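Local coordinates for F21M12.9 protein (Arabidopsis thaliana, PDB 3ADJ), which binds double-stranded RNA and, through its dsRNA-binding domains, assists DICER-LIKE 1 in the accurate processing of primary microRNAs in the nucleus, at residues I21-Q27 against T39-I44; K48-A52 against S63-A68. All coordinates share one frame; numbering follows the deposited sequence.

Contact 1: I21-Q27 against T39-I44; sequences IPLYQCQ and TCTVEI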
loop_
_atom_site.group_PDB
_atom_site.type_symbol
_atom_site.label_atom_id
_atom_site.label_comp_id
_atom_site.label_asym_id
_atom_site.label_seq_id
_atom_site.Cartn_x
_atom_site.Cartn_y
_atom_site.Cartn_z
ATOM N N ILE A 21 11.830 4.052 5.622
ATOM C CA ILE A 21 11.132 2.772 5.531
ATOM C C ILE A 21 9.618 2.956 5.427
ATOM O O ILE A 21 9.042 3.812 6.110
ATOM C CB ILE A 21 11.509 1.810 6.713
ATOM C CG1 ILE A 21 12.528 0.766 6.222
ATOM C CG2 ILE A 21 10.277 1.047 7.232
ATOM C CD1 ILE A 21 13.055 -0.136 7.315
ATOM N N PRO A 22 8.973 2.152 4.556
ATOM C CA PRO A 22 7.546 2.224 4.321
ATOM C C PRO A 22 6.719 1.669 5.477
ATOM O O PRO A 22 6.976 0.580 5.946
ATOM C CB PRO A 22 7.364 1.372 3.068
ATOM C CG PRO A 22 8.748 1.149 2.535
ATOM C CD PRO A 22 9.595 1.123 3.711
ATOM N N LEU A 23 5.741 2.438 5.931
ATOM C CA LEU A 23 4.830 2.009 6.971
ATOM C C LEU A 23 3.526 1.622 6.299
ATOM O O LEU A 23 2.991 2.387 5.514
ATOM C CB LEU A 23 4.580 3.139 7.976
ATOM C CG LEU A 23 5.740 3.946 8.578
ATOM C CD1 LEU A 23 5.204 5.222 9.187
ATOM C CD2 LEU A 23 6.580 3.171 9.604
ATOM N N TYR A 24 3.033 0.426 6.601
ATOM C CA TYR A 24 1.822 -0.109 5.984
ATOM C C TYR A 24 0.666 0.074 6.949
ATOM O O TYR A 24 0.779 -0.180 8.130
ATOM C CB TYR A 24 2.001 -1.599 5.597
ATOM C CG TYR A 24 3.041 -1.819 4.524
ATOM C CD1 TYR A 24 4.393 -1.748 4.812
ATOM C CD2 TYR A 24 2.665 -2.069 3.203
ATOM C CE1 TYR A 24 5.345 -1.932 3.828
ATOM C CE2 TYR A 24 3.615 -2.252 2.190
ATOM C CZ TYR A 24 4.947 -2.179 2.520
ATOM O OH TYR A 24 5.893 -2.356 1.549
ATOM N N GLN A 25 -0.456 0.534 6.444
ATOM C CA GLN A 25 -1.609 0.662 7.291
ATOM C C GLN A 25 -2.763 -0.084 6.656
ATOM O O GLN A 25 -2.704 -0.412 5.486
ATOM C CB GLN A 25 -1.958 2.124 7.485
ATOM C CG GLN A 25 -2.673 2.382 8.777
ATOM C CD GLN A 25 -3.573 3.559 8.689
ATOM O OE1 GLN A 25 -4.487 3.592 7.863
ATOM N NE2 GLN A 25 -3.337 4.544 9.550
ATOM N N CYS A 26 -3.801 -0.357 7.443
ATOM C CA CYS A 26 -4.970 -1.093 6.979
ATOM C C CYS A 26 -6.270 -0.470 7.478
ATOM O O CYS A 26 -6.329 0.040 8.592
ATOM C CB CYS A 26 -4.885 -2.544 7.434
ATOM S SG CYS A 26 -5.495 -3.677 6.212
ATOM N N GLN A 27 -7.304 -0.509 6.641
ATOM C CA GLN A 27 -8.628 -0.008 7.013
ATOM C C GLN A 27 -9.764 -0.901 6.562
ATOM O O GLN A 27 -9.581 -1.807 5.775
ATOM C CB GLN A 27 -8.858 1.374 6.442
ATOM C CG GLN A 27 -8.331 2.492 7.283
ATOM C CD GLN A 27 -7.976 3.641 6.412
ATOM O OE1 GLN A 27 -8.844 4.426 6.037
ATOM N NE2 GLN A 27 -6.704 3.722 6.022
ATOM N N THR A 39 -9.147 -1.379 2.714
ATOM C CA THR A 39 -8.289 -0.464 1.977
ATOM C C THR A 39 -6.954 -0.422 2.714
ATOM O O THR A 39 -6.933 -0.272 3.947
ATOM C CB THR A 39 -8.891 0.947 1.932
ATOM O OG1 THR A 39 -10.226 0.886 1.425
ATOM C CG2 THR A 39 -8.102 1.844 1.045
ATOM N N CYS A 40 -5.848 -0.574 1.991
ATOM C CA CYS A 40 -4.532 -0.629 2.615
ATOM C C CYS A 40 -3.747 0.566 2.198
ATOM O O CYS A 40 -3.982 1.119 1.134
ATOM C CB CYS A 40 -3.758 -1.889 2.220
ATOM S SG CYS A 40 -4.229 -3.386 3.131
ATOM N N THR A 41 -2.779 0.953 3.018
ATOM C CA THR A 41 -2.009 2.162 2.771
ATOM C C THR A 41 -0.508 1.965 2.945
ATOM O O THR A 41 -0.064 1.175 3.786
ATOM C CB THR A 41 -2.514 3.257 3.662
ATOM O OG1 THR A 41 -3.741 3.743 3.108
ATOM C CG2 THR A 41 -1.525 4.380 3.755
ATOM N N VAL A 42 0.263 2.670 2.125
ATOM C CA VAL A 42 1.713 2.656 2.200
ATOM C C VAL A 42 2.250 4.088 2.267
ATOM O O VAL A 42 2.022 4.896 1.379
ATOM C CB VAL A 42 2.309 1.841 1.022
ATOM C CG1 VAL A 42 3.804 2.054 0.842
ATOM C CG2 VAL A 42 2.043 0.399 1.249
ATOM N N GLU A 43 2.954 4.394 3.347
ATOM C CA GLU A 43 3.497 5.719 3.551
ATOM C C GLU A 43 4.996 5.635 3.378
ATOM O O GLU A 43 5.659 4.894 4.082
ATOM C CB GLU A 43 3.124 6.228 4.949
ATOM C CG GLU A 43 3.484 7.666 5.239
ATOM C CD GLU A 43 3.207 8.082 6.683
ATOM O OE1 GLU A 43 3.265 7.214 7.586
ATOM O OE2 GLU A 43 2.946 9.283 6.927
ATOM N N ILE A 44 5.514 6.365 2.399
ATOM C CA ILE A 44 6.944 6.522 2.188
ATOM C C ILE A 44 7.184 7.989 1.861
ATOM O O ILE A 44 6.562 8.537 0.932
ATOM C CB ILE A 44 7.450 5.694 0.989
ATOM C CG1 ILE A 44 6.967 4.249 1.063
ATOM C CG2 ILE A 44 8.962 5.726 0.914
ATOM C CD1 ILE A 44 6.784 3.598 -0.284
#
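Q25 and T41 face each other as a hydrogen-bonded pair: Q25 N reaches T41 O at 2.8 Å, and T41 N returns a bond of equal length to Q25 O. The pairs L23 with E43 and Q27 with T39 are joined in the same reciprocal way, so six backbone bonds hold the strands. Q27 N meets T39 O at 2.7 Å. On the face of the sheet that carries L23, Q25 and T41, Q27 NE2 makes a weak bond to Q25 OE1.

These strands, running antiparallel at 160°, form the β hairpin of the second double-stranded RNA-binding domain, an α-β-β-β-α fold whose two helices lie against one face of the sheet. Toward the helices point Y24, C26, C40 and V42. With CG anti to its carbonyl carbon (chi1 -65°), Y24 lays its ring alongside V42, the CD2–CE2 side meeting CG2, and it also touches K7 and L10 of helix 4-15. Without the ring, as with an alanine here, V42 CG2 and L10 would probably lose their apolar cover on that side. Further out, P22 CB rests on I44 CG1 at 3.5 Å, and both residues pack on L10. The sulfurs of C26 and C40 are neighbours near K57.

Contact 2: K48-A52 against S63-A68; sequences KYTGA and SAGRTA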
loop_
_atom_site.group_PDB
_atom_site.type_symbol
_atom_site.label_atom_id
_atom_site.label_comp_id
_atom_site.label_asym_id
_atom_site.label_seq_id
_atom_site.Cartn_x
_atom_site.Cartn_y
_atom_site.Cartn_z
ATOM N N LYS A 48 1.246 9.240 1.795
ATOM C CA LYS A 48 0.540 7.971 1.893
ATOM C C LYS A 48 -0.031 7.641 0.536
ATOM O O LYS A 48 -0.755 8.458 -0.032
ATOM C CB LYS A 48 -0.615 8.046 2.899
ATOM C CG LYS A 48 -0.301 8.640 4.257
ATOM C CD LYS A 48 -1.431 8.205 5.210
ATOM C CE LYS A 48 -1.534 9.114 6.458
ATOM N NZ LYS A 48 -2.797 8.862 7.247
ATOM N N TYR A 49 0.281 6.430 0.030
ATOM C CA TYR A 49 -0.282 5.955 -1.226
ATOM C C TYR A 49 -1.415 4.986 -0.946
ATOM O O TYR A 49 -1.210 4.095 -0.165
ATOM C CB TYR A 49 0.805 5.237 -1.987
ATOM C CG TYR A 49 2.049 6.069 -2.184
ATOM C CD1 TYR A 49 3.089 6.000 -1.275
ATOM C CD2 TYR A 49 2.173 6.904 -3.276
ATOM C CE1 TYR A 49 4.205 6.735 -1.449
ATOM C CE2 TYR A 49 3.297 7.649 -3.463
ATOM C CZ TYR A 49 4.318 7.570 -2.557
ATOM O OH TYR A 49 5.444 8.325 -2.757
ATOM N N THR A 50 -2.589 5.122 -1.563
ATOM C CA THR A 50 -3.733 4.304 -1.146
ATOM C C THR A 50 -4.186 3.299 -2.190
ATOM O O THR A 50 -4.460 3.646 -3.336
ATOM C CB THR A 50 -4.927 5.169 -0.683
ATOM O OG1 THR A 50 -4.497 6.028 0.393
ATOM C CG2 THR A 50 -6.089 4.299 -0.192
ATOM N N GLY A 51 -4.285 2.042 -1.770
ATOM C CA GLY A 51 -4.756 0.988 -2.654
ATOM C C GLY A 51 -6.240 1.047 -2.916
ATOM O O GLY A 51 -6.997 1.647 -2.154
ATOM N N ALA A 52 -6.646 0.406 -4.001
ATOM C CA ALA A 52 -8.034 0.196 -4.336
ATOM C C ALA A 52 -8.703 -0.606 -3.243
ATOM O O ALA A 52 -8.053 -1.308 -2.510
ATOM C CB ALA A 52 -8.104 -0.565 -5.638
ATOM N N SER A 63 -2.287 -3.708 -4.480
ATOM C CA SER A 63 -2.749 -2.497 -5.159
ATOM C C SER A 63 -2.092 -1.290 -4.542
ATOM O O SER A 63 -1.571 -0.434 -5.260
ATOM C CB SER A 63 -4.256 -2.307 -5.073
ATOM O OG SER A 63 -4.604 -1.066 -5.689
ATOM N N ALA A 64 -2.116 -1.235 -3.212
ATOM C CA ALA A 64 -1.523 -0.142 -2.465
ATOM C C ALA A 64 -0.082 0.061 -2.856
ATOM O O ALA A 64 0.312 1.168 -3.165
ATOM C CB ALA A 64 -1.634 -0.401 -1.001
ATOM N N GLY A 65 0.689 -1.020 -2.855
ATOM C CA GLY A 65 2.056 -1.015 -3.364
ATOM C C GLY A 65 2.156 -0.657 -4.842
ATOM O O GLY A 65 2.969 0.175 -5.225
ATOM N N ARG A 66 1.325 -1.263 -5.684
ATOM C CA ARG A 66 1.335 -0.897 -7.095
ATOM C C ARG A 66 1.123 0.581 -7.271
ATOM O O ARG A 66 1.586 1.144 -8.246
ATOM C CB ARG A 66 0.250 -1.611 -7.879
ATOM C CG ARG A 66 0.695 -2.876 -8.552
ATOM C CD ARG A 66 -0.364 -3.326 -9.542
ATOM N NE ARG A 66 -0.778 -4.714 -9.234
ATOM C CZ ARG A 66 -1.145 -5.607 -10.161
ATOM N NH1 ARG A 66 -1.148 -5.268 -11.477
ATOM N NH2 ARG A 66 -1.492 -6.843 -9.764
ATOM N N THR A 67 0.410 1.211 -6.344
ATOM C CA THR A 67 0.239 2.652 -6.405
ATOM C C THR A 67 1.573 3.282 -6.070
ATOM O O THR A 67 2.056 4.161 -6.812
ATOM C CB THR A 67 -0.836 3.148 -5.455
ATOM O OG1 THR A 67 -2.005 2.334 -5.598
ATOM C CG2 THR A 67 -1.202 4.562 -5.786
ATOM N N ALA A 68 2.190 2.799 -4.988
ATOM C CA ALA A 68 3.481 3.311 -4.552
ATOM C C ALA A 68 4.580 3.244 -5.612
ATOM O O ALA A 68 5.266 4.221 -5.810
ATOM C CB ALA A 68 3.915 2.626 -3.333
#
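S63 O is gripped twice by T67, once by the backbone N in the ordinary helical bond and once by the side-chain hydroxyl, with OG1 lying 2.8 Å from that oxygen. OG1 comes in above the carbonyl plane; its position anti to the T67 carbonyl carbon (chi1 -47°) folds it back along the helix. The hydroxyl of S63 serves the other segment. A52 N donates to S63 OG over 3.0 Å in a nearly straight bond of 168°, tying A52 to the helix, while A52 CB lies close to the same oxygen.

G51 CA lies against A64 CA at 3.4 Å, and A64 CB packs on the G51 backbone. At the other end Y49 turns toward the helix and takes A68 CA over one face of its ring, a CH-pi contact 4.2 Å from the centroid and displaced toward the rim. A68 CB adds an apolar touch on CD1 of Y49.

In the α-β-β-β-α fold of the double-stranded RNA-binding domain, this is the packing of the third strand on the C-terminal helix. Strand 47-50 is an outermost strand of the sheet, with its inner neighbour, strand 36-44, bonded through V42 to Y49 and C40 to G51. Helix 57-73 packs on the face of the sheet that carries Y49, where A64 also touches C40.

In the fold
Helix 4-15 comes first, and a loop leads from it into strand 23-30. Contact 1 then closes the hairpin, whose turn and outer strand ends lie in the 11 residues between its segments. Contact 2 opens only after contact 1 has closed, so the two follow in series, neither nesting nor crossing. It closes a second loop of 10 residues, which includes the start of helix 57-73. Their centres are 8 Å apart, and strands 36-44 and 47-50 are neighbours in the sheet: T39 CG2 packs on T50 CG2. Contact 1 joins the first strand to the central one, whereas contact 2 fastens the last strand to the C-terminal helix.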